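Local coordinates for binding domain (Hc) of Paraclostridial Mosquitocidal Protein 1 (Paraclostridium bifermentans, PDB 6HOX), which probably targets the toxin to host nerve cells, as the receptor-binding part of a botulinum-like neurotoxin that acts on Anopheles mosquitoes, at residues Arg99-Phe105 against Val298-Ile304; Asn131-Arg135 against Ile146-Leu150; Ile157-Ile161 against Ile183-Ile188. All blocks are in the same frame, centred on the assembly; numbering follows the deposited sequence.

Contacts 2 and 3 both lie in the N-terminal, lectin-like half of the binding domain, with centres about 12 Å apart, and share a core: L150 CD1 of contact 2 sits 3.8 Å from I183 CD1 of contact 3, and L132 CB is 4.1 Å from I161 CG1. Contact 1 lies farther off, its centre about 18 Å from that of contact 2 and 20 Å from that of contact 3, and joins this half to the C-terminal, trefoil half. It still touches contact 3, L100 CD2 lying 3.5 Å from Y160 OH, whereas its nearest atoms to contact 2 are about 7 Å away. Along the chain, contacts 2 and 3 follow one another inside the loop contact 1 closes.

Contact 1 of 3, residues Arg99-Phe105 against Val298-Ile304; sequences RLNKNDF and VSSFILI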
loop_
_atom_site.group_PDB
_atom_site.type_symbol
_atom_site.label_atom_id
_atom_site.label_comp_id
_atom_site.label_asym_id
_atom_site.label_seq_id
_atom_site.Cartn_x
_atom_site.Cartn_y
_atom_site.Cartn_z
ATOM N N ARG A 99 -8.540 0.992 -6.662
ATOM C CA ARG A 99 -7.881 1.366 -7.885
ATOM C C ARG A 99 -8.894 1.971 -8.852
ATOM O O ARG A 99 -9.963 1.418 -9.102
ATOM C CB ARG A 99 -7.218 0.185 -8.596
ATOM C CG ARG A 99 -6.194 0.641 -9.624
ATOM C CD ARG A 99 -6.190 -0.248 -10.838
ATOM N NE ARG A 99 -7.436 -0.127 -11.570
ATOM C CZ ARG A 99 -8.234 -1.143 -11.849
ATOM N NH1 ARG A 99 -7.858 -2.372 -11.552
ATOM N NH2 ARG A 99 -9.403 -0.924 -12.421
ATOM N N LEU A 100 -8.498 3.115 -9.390
ATOM C CA LEU A 100 -9.245 3.851 -10.368
ATOM C C LEU A 100 -9.896 2.924 -11.398
ATOM O O LEU A 100 -9.208 2.162 -12.090
ATOM C CB LEU A 100 -8.269 4.781 -11.080
ATOM C CG LEU A 100 -8.941 5.813 -11.976
ATOM C CD1 LEU A 100 -9.807 6.748 -11.137
ATOM C CD2 LEU A 100 -7.899 6.567 -12.792
ATOM N N ASN A 101 -11.206 3.055 -11.548
ATOM C CA ASN A 101 -11.979 2.191 -12.419
ATOM C C ASN A 101 -13.017 3.044 -13.161
ATOM O O ASN A 101 -13.173 4.233 -12.864
ATOM C CB ASN A 101 -12.587 1.025 -11.630
ATOM C CG ASN A 101 -13.450 1.468 -10.471
ATOM O OD1 ASN A 101 -14.636 1.704 -10.665
ATOM N ND2 ASN A 101 -12.873 1.580 -9.271
ATOM N N LYS A 102 -13.711 2.416 -14.123
ATOM C CA LYS A 102 -14.673 3.086 -14.990
ATOM C C LYS A 102 -15.834 3.642 -14.147
ATOM O O LYS A 102 -16.311 4.741 -14.410
ATOM C CB LYS A 102 -15.119 2.137 -16.108
ATOM C CG LYS A 102 -14.076 1.955 -17.205
ATOM C CD LYS A 102 -14.358 0.808 -18.161
ATOM C CE LYS A 102 -13.282 0.648 -19.221
ATOM N NZ LYS A 102 -13.706 -0.276 -20.307
ATOM N N ASN A 103 -16.250 2.922 -13.099
ATOM C CA ASN A 103 -17.350 3.392 -12.236
ATOM C C ASN A 103 -17.021 4.752 -11.605
ATOM O O ASN A 103 -17.948 5.526 -11.358
ATOM C CB ASN A 103 -17.719 2.409 -11.126
ATOM C CG ASN A 103 -18.102 1.052 -11.660
ATOM O OD1 ASN A 103 -17.313 0.419 -12.361
ATOM N ND2 ASN A 103 -19.293 0.590 -11.324
ATOM N N ASP A 104 -15.728 5.031 -11.367
ATOM C CA ASP A 104 -15.271 6.273 -10.770
ATOM C C ASP A 104 -15.432 7.478 -11.704
ATOM O O ASP A 104 -15.326 8.616 -11.240
ATOM C CB ASP A 104 -13.798 6.226 -10.382
ATOM C CG ASP A 104 -13.477 5.284 -9.237
ATOM O OD1 ASP A 104 -14.373 5.049 -8.369
ATOM O OD2 ASP A 104 -12.324 4.802 -9.219
ATOM N N PHE A 105 -15.639 7.246 -13.007
ATOM C CA PHE A 105 -15.622 8.338 -13.993
ATOM C C PHE A 105 -16.955 9.099 -13.943
ATOM O O PHE A 105 -17.037 10.229 -14.414
ATOM C CB PHE A 105 -15.233 7.811 -15.377
ATOM C CG PHE A 105 -13.746 7.790 -15.636
ATOM C CD1 PHE A 105 -12.933 6.838 -15.044
ATOM C CD2 PHE A 105 -13.148 8.739 -16.457
ATOM C CE1 PHE A 105 -11.566 6.824 -15.276
ATOM C CE2 PHE A 105 -11.781 8.724 -16.694
ATOM C CZ PHE A 105 -10.991 7.762 -16.103
ATOM N N VAL A 298 -8.334 2.060 -18.858
ATOM C CA VAL A 298 -9.458 2.569 -18.087
ATOM C C VAL A 298 -10.034 3.769 -18.846
ATOM O O VAL A 298 -11.248 3.913 -18.954
ATOM C CB VAL A 298 -9.055 2.891 -16.635
ATOM C CG1 VAL A 298 -9.973 3.921 -15.988
ATOM C CG2 VAL A 298 -9.026 1.621 -15.807
ATOM N N SER A 299 -9.139 4.611 -19.364
ATOM C CA SER A 299 -9.416 5.517 -20.470
ATOM C C SER A 299 -8.333 5.321 -21.534
ATOM O O SER A 299 -7.396 4.547 -21.337
ATOM C CB SER A 299 -9.472 6.946 -20.001
ATOM O OG SER A 299 -8.229 7.333 -19.436
ATOM N N SER A 300 -8.457 6.040 -22.653
ATOM C CA SER A 300 -7.449 6.012 -23.711
ATOM C C SER A 300 -6.098 6.533 -23.196
ATOM O O SER A 300 -5.063 6.145 -23.709
ATOM C CB SER A 300 -7.922 6.774 -24.931
ATOM O OG SER A 300 -8.622 7.955 -24.565
ATOM N N PHE A 301 -6.112 7.375 -22.158
ATOM C CA PHE A 301 -4.911 8.027 -21.658
ATOM C C PHE A 301 -4.293 7.296 -20.453
ATOM O O PHE A 301 -3.215 7.687 -20.023
ATOM C CB PHE A 301 -5.225 9.475 -21.275
ATOM N N ILE A 302 -4.955 6.261 -19.907
ATOM C CA ILE A 302 -4.478 5.529 -18.690
ATOM C C ILE A 302 -4.424 4.022 -18.979
ATOM O O ILE A 302 -5.470 3.374 -19.144
ATOM C CB ILE A 302 -5.377 5.794 -17.462
ATOM C CG1 ILE A 302 -5.473 7.279 -17.111
ATOM C CG2 ILE A 302 -4.919 4.979 -16.260
ATOM C CD1 ILE A 302 -6.485 7.575 -16.025
ATOM N N LEU A 303 -3.200 3.481 -18.977
ATOM C CA LEU A 303 -2.920 2.057 -19.064
ATOM C C LEU A 303 -2.710 1.485 -17.654
ATOM O O LEU A 303 -1.918 1.989 -16.895
ATOM C CB LEU A 303 -1.660 1.848 -19.910
ATOM C CG LEU A 303 -1.885 1.679 -21.411
ATOM C CD1 LEU A 303 -2.418 2.961 -22.032
ATOM C CD2 LEU A 303 -0.592 1.263 -22.092
ATOM N N ILE A 304 -3.401 0.389 -17.344
ATOM C CA ILE A 304 -3.276 -0.277 -16.065
ATOM C C ILE A 304 -2.724 -1.680 -16.307
ATOM O O ILE A 304 -3.183 -2.376 -17.213
ATOM C CB ILE A 304 -4.636 -0.289 -15.342
ATOM C CG1 ILE A 304 -5.164 1.142 -15.189
ATOM C CG2 ILE A 304 -4.556 -1.038 -14.010
ATOM C CD1 ILE A 304 -6.134 1.333 -14.062
#
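V298 and I304 make up most of the 298-304 side of this contact, their methyl groups packing on F105, the R99 guanidinium and L100 O. V298, with chi1 t, puts CG1 3.4 Å from F105 CE1 and CG2 3.8 Å from L100 O. F105, an m rotamer, lies in the 3-10 segment that starts at K102 and continues beyond F105. L100 (t, p) carries its CD2 to 3.7 Å from CD1 of I302, and I304, like I302 an m,t rotamer, brings its own CD1 to 3.2 Å from R99 NE.

R99 does not stretch out. With chi3 at p the guanidinium folds back, so that NE and NH2 both donate to L100 O, at 2.9 and 3.1 Å. NH1 goes instead to the carbonyl oxygen of K445, and W444 makes a cation-pi contact with the same side chain. N101 points away from 298-304; its p rotamer lets ND2 bond R99 O at 2.9 Å, while D104 OD2 receives N101 N at 3.1 Å. A type I turn S299-I302 closes the 295-297/302-305 hairpin. The arrangement is an interdomain seam, joining a loop of the jelly-roll-like, lectin-type half to a hairpin of the beta-trefoil half of a clostridial neurotoxin binding domain.

Contact 2 of 3, residues Asn131-Arg135 against Ile146-Leu150; sequences NLVWR and IITSL
This is an antiparallel strand pairing within the beta hairpin 131-137/143-147, at one side of a five-strand sheet in the N-terminal half of the binding domain. The segments run 175° apart. V133 faces I147 as a non-hydrogen-bonded pair (CA-CA 4.5 Å), and W134 faces I146 as a hydrogen-bonded pair (CA-CA 5.1 Å), with W134 N to I146 O at 2.9 Å and I146 N to W134 O at 2.7 Å. Beyond V133/I147, T148 N donates to L132 O at 3.0 Å. V133 CA also lies 3.2 Å from I146 O, a CA-H...O contact.

Residues 131-135 and 146-147 keep extended backbone angles (phi about -110 to -135°), but at T148 phi moves to -63° and the strand ends. Side chains then take over the pairing. T148, chi1 p, receives L132 N on OG1 at 3.1 Å, and the same OG1 donates to N131 OD1 at 2.6 Å. N131 (chi1 m) holds the backbone of L150 at two points: L150 N to N131 OD1 at 3.0 Å, N131 ND2 to L150 O at 2.9 Å.

V133 CG2 and I147 CG1 touch at 3.9 Å on one face; on the other, W134 and I146 pack onto C179 of strand 178-183. R135 reaches E111 and D145 by salt bridges. The whole is a beta hairpin of the concanavalin-like sandwich, with an asparagine side chain continuing its ladder past the strand end.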
loop_
_atom_site.group_PDB
_atom_site.type_symbol
_atom_site.label_atom_id
_atom_site.label_comp_id
_atom_site.label_asym_id
_atom_site.label_seq_id
_atom_site.Cartn_x
_atom_site.Cartn_y
_atom_site.Cartn_z
ATOM N N ASN A 131 -7.231 11.499 -6.707
ATOM C CA ASN A 131 -6.313 12.275 -5.893
ATOM C C ASN A 131 -7.029 12.675 -4.591
ATOM O O ASN A 131 -8.183 12.348 -4.378
ATOM C CB ASN A 131 -5.739 13.447 -6.695
ATOM C CG ASN A 131 -4.501 13.051 -7.477
ATOM O OD1 ASN A 131 -3.406 12.954 -6.921
ATOM N ND2 ASN A 131 -4.671 12.801 -8.759
ATOM N N LEU A 132 -6.284 13.316 -3.693
ATOM C CA LEU A 132 -6.724 13.659 -2.338
ATOM C C LEU A 132 -6.761 15.183 -2.246
ATOM O O LEU A 132 -5.896 15.851 -2.829
ATOM C CB LEU A 132 -5.731 13.052 -1.339
ATOM C CG LEU A 132 -6.216 12.857 0.098
ATOM C CD1 LEU A 132 -7.284 11.790 0.190
ATOM C CD2 LEU A 132 -5.058 12.486 0.999
ATOM N N VAL A 133 -7.802 15.705 -1.594
ATOM C CA VAL A 133 -7.981 17.132 -1.339
ATOM C C VAL A 133 -7.996 17.359 0.170
ATOM O O VAL A 133 -8.770 16.694 0.876
ATOM C CB VAL A 133 -9.301 17.655 -1.932
ATOM C CG1 VAL A 133 -9.504 19.136 -1.620
ATOM C CG2 VAL A 133 -9.357 17.401 -3.432
ATOM N N TRP A 134 -7.165 18.301 0.618
ATOM C CA TRP A 134 -7.229 18.929 1.921
ATOM C C TRP A 134 -7.699 20.366 1.707
ATOM O O TRP A 134 -7.120 21.092 0.895
ATOM C CB TRP A 134 -5.870 18.878 2.643
ATOM C CG TRP A 134 -5.779 19.778 3.830
ATOM C CD1 TRP A 134 -5.092 20.958 3.919
ATOM C CD2 TRP A 134 -6.419 19.589 5.104
ATOM N NE1 TRP A 134 -5.241 21.495 5.168
ATOM C CE2 TRP A 134 -6.050 20.680 5.914
ATOM C CE3 TRP A 134 -7.225 18.586 5.647
ATOM C CZ2 TRP A 134 -6.484 20.805 7.231
ATOM C CZ3 TRP A 134 -7.662 18.711 6.943
ATOM C CH2 TRP A 134 -7.303 19.814 7.719
ATOM N N ARG A 135 -8.754 20.768 2.411
ATOM C CA ARG A 135 -9.229 22.132 2.283
ATOM C C ARG A 135 -9.547 22.706 3.665
ATOM O O ARG A 135 -10.141 22.011 4.516
ATOM C CB ARG A 135 -10.452 22.212 1.367
ATOM C CG ARG A 135 -11.076 23.606 1.356
ATOM C CD ARG A 135 -12.186 23.820 0.348
ATOM N NE ARG A 135 -11.696 23.574 -1.003
ATOM C CZ ARG A 135 -11.987 22.490 -1.715
ATOM N NH1 ARG A 135 -13.024 21.743 -1.372
ATOM N NH2 ARG A 135 -11.236 22.161 -2.755
ATOM N N ILE A 146 -5.069 21.913 -0.717
ATOM C CA ILE A 146 -4.061 21.164 -1.395
ATOM C C ILE A 146 -4.808 20.070 -2.167
ATOM O O ILE A 146 -5.631 19.344 -1.608
ATOM C CB ILE A 146 -3.002 20.628 -0.409
ATOM C CG1 ILE A 146 -2.280 21.779 0.291
ATOM C CG2 ILE A 146 -2.016 19.694 -1.109
ATOM C CD1 ILE A 146 -1.358 21.361 1.409
ATOM N N ILE A 147 -4.581 20.026 -3.474
ATOM C CA ILE A 147 -5.134 19.001 -4.309
ATOM C C ILE A 147 -3.938 18.265 -4.910
ATOM O O ILE A 147 -3.194 18.857 -5.671
ATOM C CB ILE A 147 -6.088 19.622 -5.353
ATOM C CG1 ILE A 147 -7.212 20.398 -4.660
ATOM C CG2 ILE A 147 -6.635 18.555 -6.294
ATOM C CD1 ILE A 147 -8.040 21.276 -5.562
ATOM N N THR A 148 -3.700 17.012 -4.499
ATOM C CA THR A 148 -2.562 16.281 -5.051
ATOM C C THR A 148 -2.810 16.126 -6.564
ATOM O O THR A 148 -3.957 16.043 -6.998
ATOM C CB THR A 148 -2.316 14.953 -4.325
ATOM O OG1 THR A 148 -3.440 14.115 -4.579
ATOM C CG2 THR A 148 -2.109 15.115 -2.835
ATOM N N SER A 149 -1.731 16.137 -7.353
ATOM C CA SER A 149 -1.829 16.158 -8.816
ATOM C C SER A 149 -1.053 14.973 -9.385
ATOM O O SER A 149 -0.437 15.082 -10.401
ATOM C CB SER A 149 -1.339 17.481 -9.392
ATOM O OG SER A 149 0.035 17.689 -9.084
ATOM N N LEU A 150 -1.135 13.829 -8.703
ATOM C CA LEU A 150 -0.452 12.615 -9.111
ATOM C C LEU A 150 -1.188 12.018 -10.311
ATOM O O LEU A 150 -2.395 12.201 -10.448
ATOM C CB LEU A 150 -0.414 11.645 -7.927
ATOM C CG LEU A 150 0.406 12.132 -6.733
ATOM C CD1 LEU A 150 -0.140 11.604 -5.429
ATOM C CD2 LEU A 150 1.848 11.724 -6.877
#

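Contact 3 of 3, residues Ile157-Ile161 against Ile183-Ile188; sequences IDKYI and INGDKI
The backbone of 157-161 is irregular, whereas 183-188 is the tip of a hairpin: a type I' turn from I183 to D186, with N184 at phi/psi 51/44° and G185 at 78/-1°. I183 N to D186 O and D186 N to I183 O, both 2.9 Å, close the turn. The nearest alpha carbons across the contact are those of K159 and I183, 6.6 Å apart.

Charge comes first. K159 (m, t, t, then p at chi4) runs across the turn, and its NZ makes a salt bridge to D186 OD2 at 2.7 Å, with D186 at chi1 m.

Water adds a second link. One molecule accepts from K159 NZ at 3.0 Å and from N184 ND2 at 3.1 Å, so the lysine end is tied to both N184 and D186. N184 (chi1 m) turns its OD1 to the backbone nitrogen of H168.

Apolar packing lies beneath the lysine chain. K159 CG is 3.9 Å from I183 CG2, K159 CE 3.6 Å from I188 CD1, and I161 CD1 meets I183 CD1 at 3.9 Å; I161 is m,m and I183 m,t.

The loop from helix 152-155 to strand 167-174 is thus fastened to the hairpin of strands 178-183 and 186-192. I161 and I183 both rest on I169 of strand 167-174, the next strand of the sheet after 178-183, and L150 also packs against I183.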
loop_
_atom_site.group_PDB
_atom_site.type_symbol
_atom_site.label_atom_id
_atom_site.label_comp_id
_atom_site.label_asym_id
_atom_site.label_seq_id
_atom_site.Cartn_x
_atom_site.Cartn_y
_atom_site.Cartn_z
ATOM N N ILE A 157 2.869 3.192 -8.366
ATOM C CA ILE A 157 3.399 2.271 -7.396
ATOM C C ILE A 157 3.620 2.960 -6.041
ATOM O O ILE A 157 3.229 2.399 -5.004
ATOM C CB ILE A 157 4.675 1.593 -7.937
ATOM C CG1 ILE A 157 4.317 0.571 -9.016
ATOM C CG2 ILE A 157 5.462 0.946 -6.818
ATOM C CD1 ILE A 157 3.404 -0.538 -8.514
ATOM N N ASP A 158 4.235 4.148 -6.041
ATOM C CA ASP A 158 4.794 4.680 -4.807
ATOM C C ASP A 158 3.825 5.637 -4.100
ATOM O O ASP A 158 3.922 5.756 -2.889
ATOM C CB ASP A 158 6.179 5.306 -5.025
ATOM C CG ASP A 158 6.214 6.420 -6.050
ATOM O OD1 ASP A 158 5.211 6.577 -6.768
ATOM O OD2 ASP A 158 7.251 7.118 -6.127
ATOM N N LYS A 159 2.940 6.338 -4.829
ATOM C CA LYS A 159 2.185 7.438 -4.181
ATOM C C LYS A 159 0.734 7.628 -4.651
ATOM O O LYS A 159 -0.038 8.154 -3.873
ATOM C CB LYS A 159 2.971 8.744 -4.297
ATOM C CG LYS A 159 3.986 8.901 -3.179
ATOM C CD LYS A 159 4.720 10.198 -3.171
ATOM C CE LYS A 159 5.677 10.278 -1.998
ATOM N NZ LYS A 159 6.808 9.343 -2.164
ATOM N N TYR A 160 0.355 7.227 -5.869
ATOM C CA TYR A 160 -0.992 7.524 -6.388
ATOM C C TYR A 160 -2.053 6.965 -5.424
ATOM O O TYR A 160 -1.927 5.839 -4.939
ATOM C CB TYR A 160 -1.119 6.947 -7.799
ATOM C CG TYR A 160 -2.377 7.324 -8.528
ATOM C CD1 TYR A 160 -2.452 8.502 -9.246
ATOM C CD2 TYR A 160 -3.493 6.510 -8.488
ATOM C CE1 TYR A 160 -3.605 8.854 -9.925
ATOM C CE2 TYR A 160 -4.652 6.841 -9.165
ATOM C CZ TYR A 160 -4.708 8.022 -9.881
ATOM O OH TYR A 160 -5.854 8.349 -10.534
ATOM N N ILE A 161 -3.106 7.750 -5.161
ATOM C CA ILE A 161 -4.090 7.429 -4.095
ATOM C C ILE A 161 -5.045 6.307 -4.535
ATOM O O ILE A 161 -5.226 5.329 -3.798
ATOM C CB ILE A 161 -4.857 8.694 -3.653
ATOM C CG1 ILE A 161 -3.925 9.765 -3.086
ATOM C CG2 ILE A 161 -5.987 8.357 -2.681
ATOM C CD1 ILE A 161 -3.050 9.310 -1.941
ATOM N N ILE A 183 2.776 12.139 1.762
ATOM C CA ILE A 183 2.389 10.744 1.501
ATOM C C ILE A 183 3.610 9.869 1.817
ATOM O O ILE A 183 4.716 10.178 1.348
ATOM C CB ILE A 183 1.881 10.526 0.056
ATOM C CG1 ILE A 183 0.678 11.414 -0.256
ATOM C CG2 ILE A 183 1.541 9.060 -0.169
ATOM C CD1 ILE A 183 0.253 11.451 -1.700
ATOM N N ASN A 184 3.396 8.828 2.640
ATOM C CA ASN A 184 4.405 7.869 3.056
ATOM C C ASN A 184 5.631 8.620 3.593
ATOM O O ASN A 184 6.771 8.291 3.279
ATOM C CB ASN A 184 4.739 6.889 1.921
ATOM C CG ASN A 184 3.548 6.043 1.497
ATOM O OD1 ASN A 184 2.588 5.874 2.256
ATOM N ND2 ASN A 184 3.580 5.523 0.279
ATOM N N GLY A 185 5.382 9.648 4.412
ATOM C CA GLY A 185 6.441 10.353 5.098
ATOM C C GLY A 185 7.193 11.340 4.214
ATOM O O GLY A 185 8.125 11.971 4.693
ATOM N N ASP A 186 6.830 11.444 2.928
ATOM C CA ASP A 186 7.432 12.397 1.987
ATOM C C ASP A 186 6.511 13.611 1.757
ATOM O O ASP A 186 5.356 13.480 1.372
ATOM C CB ASP A 186 7.702 11.746 0.630
ATOM C CG ASP A 186 8.741 10.639 0.644
ATOM O OD1 ASP A 186 9.659 10.703 1.485
ATOM O OD2 ASP A 186 8.625 9.729 -0.197
ATOM N N LYS A 187 7.067 14.808 1.927
ATOM C CA LYS A 187 6.373 16.052 1.661
ATOM C C LYS A 187 6.046 16.167 0.168
ATOM O O LYS A 187 6.912 15.974 -0.683
ATOM C CB LYS A 187 7.261 17.212 2.098
ATOM C CG LYS A 187 6.606 18.577 2.006
ATOM C CD LYS A 187 7.381 19.622 2.752
ATOM C CE LYS A 187 8.795 19.778 2.247
ATOM N NZ LYS A 187 9.404 21.019 2.775
ATOM N N ILE A 188 4.778 16.458 -0.121
ATOM C CA ILE A 188 4.201 16.488 -1.459
ATOM C C ILE A 188 3.941 17.936 -1.875
ATOM O O ILE A 188 4.151 18.312 -3.013
ATOM C CB ILE A 188 2.872 15.699 -1.474
ATOM C CG1 ILE A 188 3.070 14.239 -1.086
ATOM C CG2 ILE A 188 2.158 15.817 -2.812
ATOM C CD1 ILE A 188 4.134 13.537 -1.891
HETATM O O HOH W 1 6.116 6.684 -1.042
#